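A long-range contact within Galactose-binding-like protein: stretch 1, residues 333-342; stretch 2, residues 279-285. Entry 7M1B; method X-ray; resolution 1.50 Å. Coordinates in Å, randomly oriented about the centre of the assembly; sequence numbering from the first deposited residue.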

# COMPACT_ATOMS: atom_id res chain seq x y z
N ASP A 333 12.53 -20.43 2.46
CA ASP A 333 12.77 -19.12 1.85
C ASP A 333 12.42 -19.14 0.36
O ASP A 333 11.78 -18.17 -0.16
CB ASP A 333 14.24 -18.73 1.97
CG ASP A 333 14.70 -18.44 3.41
OD1 ASP A 333 13.85 -18.08 4.26
OD2 ASP A 333 15.99 -18.55 3.65
N ILE A 334 12.88 -20.16 -0.35
CA ILE A 334 12.72 -20.19 -1.81
C ILE A 334 11.26 -20.43 -2.22
O ILE A 334 10.71 -19.72 -3.07
CB ILE A 334 13.67 -21.26 -2.36
CG1 ILE A 334 15.12 -20.77 -2.26
CG2 ILE A 334 13.25 -21.57 -3.81
CD1 ILE A 334 16.14 -21.89 -2.41
N THR A 335 10.58 -21.36 -1.55
CA THR A 335 9.17 -21.53 -1.77
C THR A 335 8.41 -20.24 -1.47
O THR A 335 7.52 -19.84 -2.24
CB THR A 335 8.68 -22.73 -0.93
OG1 THR A 335 9.44 -23.87 -1.33
CG2 THR A 335 7.20 -23.03 -1.10
N TYR A 336 8.62 -19.67 -0.27
CA TYR A 336 7.95 -18.45 0.14
C TYR A 336 8.11 -17.33 -0.90
O TYR A 336 7.13 -16.67 -1.29
CB TYR A 336 8.41 -18.02 1.53
CG TYR A 336 7.87 -16.73 2.10
CD1 TYR A 336 6.64 -16.66 2.74
CD2 TYR A 336 8.57 -15.54 1.92
CE1 TYR A 336 6.18 -15.46 3.28
CE2 TYR A 336 8.16 -14.34 2.47
CZ TYR A 336 6.91 -14.28 3.08
OH TYR A 336 6.53 -13.06 3.59
N ALA A 337 9.36 -17.04 -1.29
CA ALA A 337 9.51 -15.93 -2.21
C ALA A 337 8.88 -16.24 -3.57
O ALA A 337 8.35 -15.31 -4.19
CB ALA A 337 11.01 -15.68 -2.39
N SER A 338 8.98 -17.50 -4.02
CA SER A 338 8.48 -17.79 -5.36
C SER A 338 6.94 -17.62 -5.44
O SER A 338 6.41 -17.49 -6.55
CB SER A 338 8.93 -19.19 -5.78
OG SER A 338 8.13 -20.20 -5.06
N LYS A 339 6.23 -17.74 -4.30
CA LYS A 339 4.78 -17.62 -4.26
C LYS A 339 4.28 -16.17 -4.23
O LYS A 339 3.09 -15.87 -4.45
CB LYS A 339 4.25 -18.44 -3.08
CG LYS A 339 4.18 -17.66 -1.76
CD LYS A 339 3.11 -18.20 -0.79
CE LYS A 339 3.68 -19.09 0.31
NZ LYS A 339 2.63 -19.86 1.03
N GLY A 340 5.20 -15.19 -4.12
CA GLY A 340 4.80 -13.78 -4.11
C GLY A 340 4.60 -13.31 -2.66
O GLY A 340 3.92 -13.93 -1.84
N GLU A 341 5.17 -12.15 -2.37
CA GLU A 341 5.12 -11.52 -1.02
C GLU A 341 3.99 -10.50 -0.98
O GLU A 341 3.88 -9.59 -1.83
CB GLU A 341 6.51 -10.97 -0.77
CG GLU A 341 7.56 -12.06 -0.65
CD GLU A 341 8.94 -11.43 -0.56
OE1 GLU A 341 9.62 -11.37 -1.52
OE2 GLU A 341 9.22 -10.88 0.58
N GLU A 342 3.14 -10.63 0.05
CA GLU A 342 1.91 -9.87 0.07
C GLU A 342 2.01 -8.69 1.04
O GLU A 342 2.52 -8.84 2.16
CB GLU A 342 0.79 -10.81 0.62
CG GLU A 342 0.71 -12.11 -0.14
CD GLU A 342 0.13 -12.04 -1.53
OE1 GLU A 342 -0.03 -13.14 -2.12
OE2 GLU A 342 -0.16 -10.92 -2.02
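Stretch 2, residues 279-285: GGSYYYR

Stretch 2 of the galactose-binding-like protein lies on stretch 1 as an irregular loop against a helix that begins earlier in the chain and takes in Asp333 to Ser338; touching residues are at least 49 positions apart in sequence. Stretch 1 leaves helical angles at Gly340 with positive phi (93°), and enters a strand at Glu341. Stretch 2 has no regular helix or strand. A type I turn from Gly280 to Tyr283, closed by Tyr283 N to Gly280 O at 3.2 Å, overlaps a type II turn from Tyr282 to Arg285; Arg285 NE also donates to Ser281 O at 2.9 Å. The backbones come nearest at Ile334 and Gly280, CA to CA 6.0 Å. From there the turns carry the chain on to Tyr283 and Tyr284, whose CA-to-CB bonds both point toward the helix, while Tyr282 and Arg285 stay out of reach.

Apolar packing centres on Ala337. Its CB sits over one face of the Tyr283 ring, 3.6 Å from the ring centroid and 2° off the normal, an almost ideal CH-pi contact; the closest ring atom is Tyr283 CD1, 3.8 Å from Ala337 CB. The same methyl also meets the second ring, Ala337 CB to Tyr284 CE2 at 4.1 Å, so one small side chain touches both tyrosines. Ile334 adds to the packing, its CG2 lying 4.1 Å from Tyr283 CE2, and its CG1 approaches Gly280 O at 4.2 Å. Gly280 has backbone angles (118/-21) that by themselves call for glycine, and an ideal CB there would lie a tight 3.4 Å from Ile334 CG2.

Polar atoms border these rings, yet no hydrogen bond crosses between the stretches. Asp333 O lies at the edge of the Tyr284 ring, 3.7 Å from Tyr284 CE2, and Ile334 O is 3.6 Å from Tyr283 CE2. Both carbonyls are already engaged in the helix, accepting from Ala337 N at 2.9 Å and Ser338 N at 3.0 Å respectively. Tyr283 OH reaches Ser338, 3.1 Å from its CA and 3.2 Å from its CB, a close van der Waals contact, while Ser338 OG turns back to donate to Thr335 O at 2.9 Å. Tyr284 OH lies near the plane of the Tyr336 ring, at its edge, 3.4 Å from Tyr336 CD2, and finds its hydrogen bonding elsewhere in the structure. The contact buries 360 Å² in all, with Tyr283 and Tyr284 covered most extensively.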

# COMPACT_ATOMS: atom_id res chain seq x y z
N GLY A 279 15.71 -19.49 -10.93
CA GLY A 279 15.87 -20.81 -10.36
C GLY A 279 15.89 -20.85 -8.83
O GLY A 279 15.76 -21.91 -8.20
N GLY A 280 16.02 -19.70 -8.20
CA GLY A 280 15.96 -19.49 -6.76
C GLY A 280 17.24 -18.95 -6.12
O GLY A 280 17.17 -18.40 -5.00
N SER A 281 18.39 -19.11 -6.78
CA SER A 281 19.60 -18.75 -6.05
C SER A 281 19.74 -17.23 -5.89
O SER A 281 20.52 -16.77 -5.08
CB SER A 281 20.84 -19.30 -6.70
OG SER A 281 21.02 -18.72 -7.97
N TYR A 282 18.96 -16.46 -6.65
CA TYR A 282 19.02 -14.99 -6.57
C TYR A 282 18.12 -14.38 -5.51
O TYR A 282 18.12 -13.16 -5.31
CB TYR A 282 18.78 -14.36 -7.94
CG TYR A 282 20.01 -14.47 -8.77
CD1 TYR A 282 20.23 -15.61 -9.57
CD2 TYR A 282 20.87 -13.37 -8.93
CE1 TYR A 282 21.39 -15.71 -10.35
CE2 TYR A 282 22.06 -13.48 -9.64
CZ TYR A 282 22.27 -14.63 -10.43
OH TYR A 282 23.43 -14.72 -11.19
N TYR A 283 17.26 -15.21 -4.91
CA TYR A 283 16.45 -14.65 -3.84
C TYR A 283 17.30 -14.08 -2.70
O TYR A 283 18.37 -14.61 -2.31
CB TYR A 283 15.42 -15.68 -3.31
CG TYR A 283 14.32 -16.05 -4.26
CD1 TYR A 283 13.66 -15.08 -5.02
CD2 TYR A 283 13.87 -17.38 -4.34
CE1 TYR A 283 12.61 -15.44 -5.88
CE2 TYR A 283 12.80 -17.74 -5.19
CZ TYR A 283 12.13 -16.76 -5.89
OH TYR A 283 11.12 -17.09 -6.76
N TYR A 284 16.79 -13.00 -2.14
CA TYR A 284 17.30 -12.40 -0.90
C TYR A 284 18.75 -11.92 -1.08
O TYR A 284 19.54 -11.94 -0.14
CB TYR A 284 17.17 -13.41 0.25
CG TYR A 284 15.72 -13.66 0.58
CD1 TYR A 284 14.94 -12.69 1.22
CD2 TYR A 284 15.17 -14.88 0.27
CE1 TYR A 284 13.60 -12.92 1.51
CE2 TYR A 284 13.82 -15.12 0.54
CZ TYR A 284 13.06 -14.16 1.21
OH TYR A 284 11.74 -14.35 1.48
N ARG A 285 19.08 -11.50 -2.30
CA ARG A 285 20.38 -10.87 -2.61
C ARG A 285 20.25 -10.30 -4.03
O ARG A 285 19.17 -10.34 -4.63
CB ARG A 285 21.49 -11.94 -2.58
CG ARG A 285 21.47 -13.01 -3.68
CD ARG A 285 22.66 -14.01 -3.69
NE ARG A 285 22.73 -14.89 -4.89
CZ ARG A 285 23.48 -14.75 -6.02
NH1 ARG A 285 24.27 -13.69 -6.15
NH2 ARG A 285 23.42 -15.67 -7.00